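Local atomic coordinates of glucosidase (Croceicoccus marinus, PDB entry 5Z3K), a protein that is a deep-sea bacterial beta-glucosidase of glycoside hydrolase family 39 that probably hydrolyses the O-glycosidic bonds of beta-glucosides. Residues Q171-Y176 against L211-Q216; D156-G161 against G204-G209; E276-A281 against A471-E476. All coordinates share one frame; numbering follows the deposited sequence.

Interaction 1: residues Q171-Y176 against L211-Q216; sequences QFYEMY and LDYVKQ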
loop_
_atom_site.group_PDB
_atom_site.type_symbol
_atom_site.label_atom_id
_atom_site.label_comp_id
_atom_site.label_asym_id
_atom_site.label_seq_id
_atom_site.Cartn_x
_atom_site.Cartn_y
_atom_site.Cartn_z
ATOM N N GLN A 171 18.407 -10.052 19.081
ATOM C CA GLN A 171 17.126 -10.609 19.496
ATOM C C GLN A 171 16.106 -10.502 18.373
ATOM O O GLN A 171 15.325 -11.432 18.141
ATOM C CB GLN A 171 16.625 -9.900 20.755
ATOM C CG GLN A 171 17.467 -10.191 22.000
ATOM C CD GLN A 171 16.990 -9.433 23.222
ATOM O OE1 GLN A 171 16.843 -8.211 23.199
ATOM N NE2 GLN A 171 16.737 -10.162 24.304
ATOM N N PHE A 172 16.111 -9.377 17.656
ATOM C CA PHE A 172 15.227 -9.224 16.502
ATOM C C PHE A 172 15.556 -10.247 15.422
ATOM O O PHE A 172 14.651 -10.866 14.852
ATOM C CB PHE A 172 15.320 -7.797 15.953
ATOM C CG PHE A 172 14.337 -7.503 14.848
ATOM C CD1 PHE A 172 14.617 -7.865 13.535
ATOM C CD2 PHE A 172 13.140 -6.858 15.120
ATOM C CE1 PHE A 172 13.711 -7.606 12.511
ATOM C CE2 PHE A 172 12.231 -6.586 14.097
ATOM C CZ PHE A 172 12.516 -6.968 12.797
ATOM N N TYR A 173 16.848 -10.447 15.131
ATOM C CA TYR A 173 17.228 -11.395 14.083
ATOM C C TYR A 173 16.805 -12.817 14.437
ATOM O O TYR A 173 16.320 -13.563 13.578
ATOM C CB TYR A 173 18.742 -11.367 13.838
ATOM C CG TYR A 173 19.374 -10.015 13.575
ATOM C CD1 TYR A 173 18.646 -8.960 13.031
ATOM C CD2 TYR A 173 20.719 -9.802 13.861
ATOM C CE1 TYR A 173 19.249 -7.719 12.787
ATOM C CE2 TYR A 173 21.323 -8.573 13.635
ATOM C CZ TYR A 173 20.596 -7.536 13.099
ATOM O OH TYR A 173 21.222 -6.323 12.873
ATOM N N GLU A 174 17.014 -13.229 15.690
ATOM C CA GLU A 174 16.670 -14.597 16.053
ATOM C C GLU A 174 15.165 -14.806 15.987
ATOM O O GLU A 174 14.695 -15.880 15.591
ATOM C CB GLU A 174 17.222 -14.930 17.441
ATOM C CG GLU A 174 18.739 -15.024 17.484
ATOM C CD GLU A 174 19.292 -16.148 16.608
ATOM O OE1 GLU A 174 20.199 -15.885 15.782
ATOM O OE2 GLU A 174 18.827 -17.303 16.756
HETATM N N MSE A 175 14.400 -13.781 16.345
HETATM C CA MSE A 175 12.951 -13.821 16.233
HETATM C C MSE A 175 12.525 -13.922 14.770
HETATM O O MSE A 175 11.605 -14.669 14.432
HETATM C CB MSE A 175 12.339 -12.590 16.884
HETATM C CG MSE A 175 12.295 -12.646 18.385
HETATM SE SE MSE A 175 11.622 -11.021 19.178
HETATM C CE MSE A 175 9.700 -11.194 18.764
ATOM N N TYR A 176 13.208 -13.177 13.894
ATOM C CA TYR A 176 12.924 -13.298 12.470
ATOM C C TYR A 176 13.176 -14.720 11.988
ATOM O O TYR A 176 12.350 -15.304 11.279
ATOM C CB TYR A 176 13.761 -12.315 11.647
ATOM C CG TYR A 176 13.462 -12.507 10.181
ATOM C CD1 TYR A 176 12.242 -12.091 9.654
ATOM C CD2 TYR A 176 14.354 -13.153 9.336
ATOM C CE1 TYR A 176 11.929 -12.294 8.324
ATOM C CE2 TYR A 176 14.053 -13.359 8.002
ATOM C CZ TYR A 176 12.830 -12.924 7.504
ATOM O OH TYR A 176 12.497 -13.117 6.195
ATOM N N LEU A 211 20.138 -7.519 6.629
ATOM C CA LEU A 211 20.523 -8.228 5.411
ATOM C C LEU A 211 21.757 -9.093 5.643
ATOM O O LEU A 211 21.855 -10.206 5.108
ATOM C CB LEU A 211 20.781 -7.229 4.287
ATOM C CG LEU A 211 19.501 -6.584 3.739
ATOM C CD1 LEU A 211 19.816 -5.292 2.993
ATOM C CD2 LEU A 211 18.803 -7.586 2.838
ATOM N N ASP A 212 22.714 -8.591 6.424
ATOM C CA ASP A 212 23.915 -9.374 6.712
ATOM C C ASP A 212 23.565 -10.639 7.486
ATOM O O ASP A 212 24.094 -11.719 7.197
ATOM C CB ASP A 212 24.923 -8.521 7.484
ATOM C CG ASP A 212 26.204 -9.287 7.827
ATOM O OD1 ASP A 212 26.945 -9.677 6.899
ATOM O OD2 ASP A 212 26.470 -9.491 9.029
ATOM N N TYR A 213 22.642 -10.531 8.447
ATOM C CA TYR A 213 22.272 -11.685 9.260
ATOM C C TYR A 213 21.594 -12.766 8.429
ATOM O O TYR A 213 21.947 -13.948 8.526
ATOM C CB TYR A 213 21.360 -11.258 10.415
ATOM C CG TYR A 213 20.825 -12.446 11.185
ATOM C CD1 TYR A 213 19.626 -13.059 10.821
ATOM C CD2 TYR A 213 21.528 -12.968 12.266
ATOM C CE1 TYR A 213 19.149 -14.160 11.516
ATOM C CE2 TYR A 213 21.056 -14.061 12.966
ATOM C CZ TYR A 213 19.867 -14.653 12.585
ATOM O OH TYR A 213 19.390 -15.747 13.277
ATOM N N VAL A 214 20.580 -12.394 7.637
ATOM C CA VAL A 214 19.860 -13.411 6.876
ATOM C C VAL A 214 20.767 -14.041 5.827
ATOM O O VAL A 214 20.593 -15.212 5.466
ATOM C CB VAL A 214 18.577 -12.820 6.253
ATOM C CG1 VAL A 214 17.571 -12.490 7.344
ATOM C CG2 VAL A 214 18.880 -11.581 5.433
ATOM N N LYS A 215 21.747 -13.289 5.325
ATOM C CA LYS A 215 22.709 -13.860 4.387
ATOM C C LYS A 215 23.630 -14.854 5.082
ATOM O O LYS A 215 23.763 -16.004 4.650
ATOM C CB LYS A 215 23.533 -12.755 3.732
ATOM C CG LYS A 215 24.578 -13.292 2.770
ATOM C CD LYS A 215 25.366 -12.179 2.113
ATOM C CE LYS A 215 26.349 -12.743 1.109
ATOM N NZ LYS A 215 27.707 -12.155 1.319
ATOM N N GLN A 216 24.275 -14.423 6.165
ATOM C CA GLN A 216 25.251 -15.275 6.835
ATOM C C GLN A 216 24.606 -16.508 7.458
ATOM O O GLN A 216 25.231 -17.570 7.509
ATOM C CB GLN A 216 25.998 -14.459 7.884
ATOM C CG GLN A 216 26.829 -13.344 7.273
ATOM C CD GLN A 216 27.842 -13.868 6.264
ATOM O OE1 GLN A 216 28.613 -14.784 6.561
ATOM N NE2 GLN A 216 27.847 -13.286 5.065
#
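Tyr-213 lies against Tyr-173 and reaches past it to Glu-174, joining helices 169-186 and 208-216, which follow the fourth and fifth strands on the outside of the (beta/alpha)8 barrel. The axes of the two short segments approach to 10.5 Å, with 47° between their directions. Following Tyr-213 outward, its CB sits off centre over a face of the Tyr-173 ring. Tyr-213 CG meets Tyr-173 CB at 3.5 Å, and Tyr-173 CB stands over the middle of the Tyr-213 ring, 3.3 Å from the centroid. Each CB thus makes a CH-pi contact with the other's ring, while the rings are offset, centroids 5.0 Å apart, and share little face. Tyr-213 CE1 runs by Tyr-173 O at 3.6 Å. At the tip, Tyr-213 OH donates to Glu-174 OE1 at 2.6 Å, arriving from above the carboxylate plane, 62° out of it. Glu-174 leaves its helix facing away from this neighbour, and the bend at chi2 (-63°) brings its carboxylate back. Farther along, Val-214 CG1 touches Tyr-176 CE2 at 3.7 Å; Tyr-176 OH is hydrogen-bonded to Pro-220 O. So short a donated bond would be expected to steady negative charge on Glu-174, at the partly exposed margin of an otherwise apolar contact.

Interaction 2: residues D156-G161 against G204-G209; sequences DQPDFG and GPFREG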
loop_
_atom_site.group_PDB
_atom_site.type_symbol
_atom_site.label_atom_id
_atom_site.label_comp_id
_atom_site.label_asym_id
_atom_site.label_seq_id
_atom_site.Cartn_x
_atom_site.Cartn_y
_atom_site.Cartn_z
ATOM N N ASP A 156 7.961 -4.246 12.498
ATOM C CA ASP A 156 7.374 -2.960 12.137
ATOM C C ASP A 156 8.272 -1.871 12.704
ATOM O O ASP A 156 8.280 -1.654 13.916
ATOM C CB ASP A 156 5.941 -2.835 12.657
ATOM C CG ASP A 156 5.257 -1.573 12.156
ATOM O OD1 ASP A 156 5.425 -0.522 12.805
ATOM O OD2 ASP A 156 4.565 -1.622 11.111
ATOM N N GLN A 157 9.027 -1.194 11.828
ATOM C CA GLN A 157 9.869 -0.065 12.198
ATOM C C GLN A 157 10.777 -0.343 13.407
ATOM O O GLN A 157 10.776 0.420 14.372
ATOM C CB GLN A 157 9.014 1.166 12.464
ATOM C CG GLN A 157 7.749 1.184 11.641
ATOM C CD GLN A 157 6.941 2.462 11.747
ATOM O OE1 GLN A 157 7.486 3.562 11.734
ATOM N NE2 GLN A 157 5.623 2.317 11.825
ATOM N N PRO A 158 11.572 -1.421 13.371
ATOM C CA PRO A 158 12.512 -1.654 14.484
ATOM C C PRO A 158 13.567 -0.570 14.612
ATOM O O PRO A 158 14.145 -0.419 15.692
ATOM C CB PRO A 158 13.148 -3.008 14.135
ATOM C CG PRO A 158 13.055 -3.077 12.634
ATOM C CD PRO A 158 11.710 -2.457 12.329
ATOM N N ASP A 159 13.835 0.192 13.546
ATOM C CA ASP A 159 14.813 1.275 13.581
ATOM C C ASP A 159 14.199 2.615 13.974
ATOM O O ASP A 159 14.898 3.634 13.948
ATOM C CB ASP A 159 15.508 1.405 12.219
ATOM C CG ASP A 159 14.523 1.484 11.050
ATOM O OD1 ASP A 159 13.379 0.992 11.182
ATOM O OD2 ASP A 159 14.899 2.042 9.992
ATOM N N PHE A 160 12.915 2.637 14.332
ATOM C CA PHE A 160 12.237 3.868 14.737
ATOM C C PHE A 160 12.515 4.117 16.220
ATOM O O PHE A 160 11.641 4.012 17.085
ATOM C CB PHE A 160 10.745 3.770 14.451
ATOM C CG PHE A 160 10.035 5.090 14.445
ATOM C CD1 PHE A 160 10.118 5.929 13.351
ATOM C CD2 PHE A 160 9.264 5.482 15.520
ATOM C CE1 PHE A 160 9.460 7.138 13.339
ATOM C CE2 PHE A 160 8.602 6.693 15.509
ATOM C CZ PHE A 160 8.703 7.517 14.422
ATOM N N GLY A 161 13.777 4.447 16.506
ATOM C CA GLY A 161 14.188 4.503 17.895
ATOM C C GLY A 161 13.944 3.164 18.568
ATOM O O GLY A 161 14.059 2.098 17.954
ATOM N N GLY A 204 22.174 0.986 9.115
ATOM C CA GLY A 204 21.879 0.582 10.470
ATOM C C GLY A 204 21.705 -0.909 10.658
ATOM O O GLY A 204 21.740 -1.698 9.707
ATOM N N PRO A 205 21.508 -1.316 11.914
ATOM C CA PRO A 205 21.348 -2.747 12.214
ATOM C C PRO A 205 20.094 -3.372 11.611
ATOM O O PRO A 205 20.038 -4.599 11.457
ATOM C CB PRO A 205 21.304 -2.777 13.748
ATOM C CG PRO A 205 20.817 -1.431 14.136
ATOM C CD PRO A 205 21.402 -0.478 13.120
ATOM N N PHE A 206 19.087 -2.583 11.254
ATOM C CA PHE A 206 17.890 -3.153 10.650
ATOM C C PHE A 206 17.840 -2.942 9.146
ATOM O O PHE A 206 16.843 -3.298 8.510
ATOM C CB PHE A 206 16.647 -2.603 11.351
ATOM C CG PHE A 206 16.633 -2.918 12.813
ATOM C CD1 PHE A 206 16.417 -4.222 13.246
ATOM C CD2 PHE A 206 16.912 -1.936 13.754
ATOM C CE1 PHE A 206 16.434 -4.532 14.588
ATOM C CE2 PHE A 206 16.930 -2.237 15.105
ATOM C CZ PHE A 206 16.694 -3.535 15.526
ATOM N N ARG A 207 18.910 -2.404 8.558
ATOM C CA ARG A 207 19.073 -2.445 7.113
ATOM C C ARG A 207 20.248 -3.363 6.789
ATOM O O ARG A 207 20.054 -4.560 6.559
ATOM C CB ARG A 207 19.269 -1.039 6.541
ATOM C CG ARG A 207 19.026 -0.952 5.034
ATOM C CD ARG A 207 19.138 0.476 4.502
ATOM N NE ARG A 207 20.535 0.915 4.429
ATOM C CZ ARG A 207 20.943 2.025 3.818
ATOM N NH1 ARG A 207 20.067 2.814 3.214
ATOM N NH2 ARG A 207 22.232 2.342 3.804
ATOM N N GLU A 208 21.473 -2.822 6.798
ATOM C CA GLU A 208 22.659 -3.641 6.542
ATOM C C GLU A 208 22.764 -4.805 7.529
ATOM O O GLU A 208 23.035 -5.946 7.136
ATOM C CB GLU A 208 23.912 -2.766 6.608
ATOM C CG GLU A 208 24.158 -1.930 5.360
ATOM C CD GLU A 208 23.418 -0.595 5.359
ATOM O OE1 GLU A 208 22.476 -0.411 6.169
ATOM O OE2 GLU A 208 23.782 0.274 4.529
ATOM N N GLY A 209 22.564 -4.532 8.818
ATOM C CA GLY A 209 22.700 -5.585 9.818
ATOM C C GLY A 209 21.683 -6.696 9.663
ATOM O O GLY A 209 21.988 -7.868 9.925
#
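Asp-159 and Phe-206 bring the two backbones closest, their CA atoms 6.1 Å apart, and each lies in a type I beta turn: Gln-157 to Phe-160 in one segment, Gly-204 to Arg-207 in the other. In the TIM barrel these are neighbouring beta-alpha loops, after strands 151-154 and 191-197, at the C-terminal end of the strands where glycosidases of this fold carry their active site. The second turn runs straight into helix 208-216, with Arg-207 as N-cap; Gly-204 O accepts from both Arg-207 N and Gly-209 N.

No hydrogen bond crosses between the segments. Pro-158 instead lays its ring on a face of Phe-206: CB stands 3.5 Å from the Phe-206 centroid, nearly on the ring normal, a CH-pi contact, and Pro-158 CG meets Phe-206 CG at 3.6 Å. The backbone of Pro-158 joins in, with its O 3.4 Å from Phe-206 CE2. Asp-159 adds CB, 3.9 Å from Phe-206 CD2. Its CG stands between the backbone N and the carbonyl carbon (chi1 51°), and from there the carboxylate accepts hydrogen bonds from Ala-198 N and Phe-199 N, pinning the first turn to the residues just after strand 191-197.

Beyond Phe-206, Arg-207 grips Glu-208 side-on, NH2 to OE2 at 2.7 Å and NE to OE1 at 2.9 Å. Glu-208 OE1 also takes Gly-204 N at 3.3 Å, and the two donors approach that oxygen from opposite faces of the carboxylate plane.

Interaction 3: residues E276-A281 against A471-E476; sequences EDFDNA and AVSGVE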
loop_
_atom_site.group_PDB
_atom_site.type_symbol
_atom_site.label_atom_id
_atom_site.label_comp_id
_atom_site.label_asym_id
_atom_site.label_seq_id
_atom_site.Cartn_x
_atom_site.Cartn_y
_atom_site.Cartn_z
ATOM N N GLU A 276 -4.799 19.585 2.300
ATOM C CA GLU A 276 -6.119 19.591 1.701
ATOM C C GLU A 276 -6.464 18.191 1.209
ATOM O O GLU A 276 -5.605 17.471 0.689
ATOM C CB GLU A 276 -6.194 20.584 0.539
ATOM C CG GLU A 276 -5.881 22.031 0.919
ATOM C CD GLU A 276 -6.970 22.678 1.773
ATOM O OE1 GLU A 276 -8.122 22.192 1.772
ATOM O OE2 GLU A 276 -6.666 23.687 2.444
ATOM N N ASP A 277 -7.733 17.818 1.389
ATOM C CA ASP A 277 -8.260 16.558 0.865
ATOM C C ASP A 277 -7.901 16.372 -0.611
ATOM O O ASP A 277 -7.396 15.318 -1.014
ATOM C CB ASP A 277 -9.777 16.539 1.088
ATOM C CG ASP A 277 -10.482 15.369 0.407
ATOM O OD1 ASP A 277 -10.023 14.217 0.540
ATOM O OD2 ASP A 277 -11.528 15.607 -0.244
ATOM N N PHE A 278 -8.135 17.397 -1.431
ATOM C CA PHE A 278 -7.999 17.217 -2.872
ATOM C C PHE A 278 -6.540 17.208 -3.315
ATOM O O PHE A 278 -6.210 16.528 -4.291
ATOM C CB PHE A 278 -8.789 18.300 -3.621
ATOM C CG PHE A 278 -8.741 19.657 -2.966
ATOM C CD1 PHE A 278 -7.729 20.552 -3.273
ATOM C CD2 PHE A 278 -9.701 20.029 -2.037
ATOM C CE1 PHE A 278 -7.673 21.793 -2.667
ATOM C CE2 PHE A 278 -9.652 21.268 -1.426
ATOM C CZ PHE A 278 -8.640 22.151 -1.736
ATOM N N ASP A 279 -5.664 17.932 -2.606
ATOM C CA ASP A 279 -4.224 17.842 -2.862
ATOM C C ASP A 279 -3.726 16.421 -2.630
ATOM O O ASP A 279 -2.976 15.860 -3.442
ATOM C CB ASP A 279 -3.455 18.799 -1.945
ATOM C CG ASP A 279 -3.670 20.257 -2.286
ATOM O OD1 ASP A 279 -4.253 20.544 -3.343
ATOM O OD2 ASP A 279 -3.243 21.112 -1.487
ATOM N N ASN A 280 -4.129 15.838 -1.503
ATOM C CA ASN A 280 -3.701 14.498 -1.125
ATOM C C ASN A 280 -4.200 13.464 -2.128
ATOM O O ASN A 280 -3.455 12.561 -2.520
ATOM C CB ASN A 280 -4.220 14.190 0.288
ATOM C CG ASN A 280 -3.536 12.979 0.928
ATOM O OD1 ASN A 280 -3.467 11.904 0.334
ATOM N ND2 ASN A 280 -3.044 13.153 2.154
ATOM N N ALA A 281 -5.464 13.592 -2.551
ATOM C CA ALA A 281 -6.032 12.706 -3.565
ATOM C C ALA A 281 -5.203 12.721 -4.845
ATOM O O ALA A 281 -4.872 11.666 -5.401
ATOM C CB ALA A 281 -7.470 13.132 -3.863
ATOM N N ALA A 471 -8.221 21.130 -13.394
ATOM C CA ALA A 471 -7.262 21.968 -12.691
ATOM C C ALA A 471 -6.354 21.114 -11.820
ATOM O O ALA A 471 -6.625 19.939 -11.547
ATOM C CB ALA A 471 -7.970 23.011 -11.829
ATOM N N VAL A 472 -5.266 21.730 -11.353
ATOM C CA VAL A 472 -4.366 21.021 -10.449
ATOM C C VAL A 472 -5.138 20.526 -9.232
ATOM O O VAL A 472 -6.156 21.106 -8.826
ATOM C CB VAL A 472 -3.174 21.891 -10.016
ATOM C CG1 VAL A 472 -2.198 22.017 -11.165
ATOM C CG2 VAL A 472 -3.637 23.257 -9.556
ATOM N N SER A 473 -4.646 19.430 -8.652
ATOM C CA SER A 473 -5.279 18.740 -7.524
ATOM C C SER A 473 -6.608 18.108 -7.939
ATOM O O SER A 473 -7.610 18.196 -7.222
ATOM C CB SER A 473 -5.458 19.666 -6.316
ATOM O OG SER A 473 -4.224 20.278 -5.950
ATOM N N GLY A 474 -6.612 17.470 -9.102
ATOM C CA GLY A 474 -7.770 16.727 -9.565
ATOM C C GLY A 474 -7.341 15.415 -10.184
ATOM O O GLY A 474 -6.224 15.278 -10.694
ATOM N N VAL A 475 -8.246 14.437 -10.118
ATOM C CA VAL A 475 -8.023 13.077 -10.594
ATOM C C VAL A 475 -9.215 12.673 -11.454
ATOM O O VAL A 475 -10.369 12.876 -11.057
ATOM C CB VAL A 475 -7.836 12.084 -9.422
ATOM C CG1 VAL A 475 -7.608 10.664 -9.944
ATOM C CG2 VAL A 475 -6.669 12.523 -8.534
ATOM N N GLU A 476 -8.938 12.179 -12.655
ATOM C CA GLU A 476 -10.005 11.771 -13.558
ATOM C C GLU A 476 -9.814 10.385 -14.170
ATOM O O GLU A 476 -8.731 10.045 -14.645
ATOM C CB GLU A 476 -10.183 12.808 -14.671
ATOM C CG GLU A 476 -11.446 12.622 -15.496
ATOM C CD GLU A 476 -12.080 13.941 -15.892
ATOM O OE1 GLU A 476 -11.864 14.384 -17.041
ATOM O OE2 GLU A 476 -12.794 14.533 -15.058
#
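Phe-278, in the first turn of helix 277-291, presents a ring edge to Ser-473, its CD1 3.9 Å from Ser-473 CB. The first torsion, with CG between the backbone N and the carbonyl carbon (chi1 38°), turns that edge toward the serine. Nearer the helix backbone, Phe-278 CB lies 3.8 Å from Ser-473 O. Arg-447 makes a cation-pi contact with the ring.

Asp-279 follows, its CB directed away from the loop but its carboxylate swung round. Ser-473 OG donates to Asp-279 OD1 at 2.6 Å, arriving on the anti side and 29° out of the carboxylate plane. Two domains meet here: the helix follows the seventh strand of the (beta/alpha)8 barrel, whereas Ser-473 leads into strand 474-482 of the mixed beta-sheet domain. Ser-473 and Gly-474 both pair with Asn-376 in a G1 beta bulge, and Ser-473 takes the left-handed backbone conformation (phi 67°) that belongs to the first bulge position, one usually held by glycine.

One helical turn after Phe-278 comes Ala-281, which meets the strand proper through its backbone: Val-475 CG2 packs 3.7 Å from Ala-281 O, while the Ala-281 methyl itself rests on Ala-329 and Ala-333 of helix 329-341.

Interactions 1 and 2 adjoin, with centres 11 Å apart and helix 208-216 shared, and their segments alternate along the chain. Tyr-173 OH, from interaction 1, makes a probable hydrogen bond to Pro-205 O of interaction 2 at 2.5 Å. Phe-172 packs edge-to-face with Phe-206, Phe-172 CG lying 3.6 Å from Phe-206 CE1, and it touches Pro-158. The pair ties outer helices to loops at the C-terminal end of the barrel strands, where the active site is expected in this fold. Interaction 3 belongs to the junction with the beta domain: its nearest atoms lie about 28 Å from those of interaction 1, on the opposite side of the chain's centre, and about 17 Å from those of interaction 2.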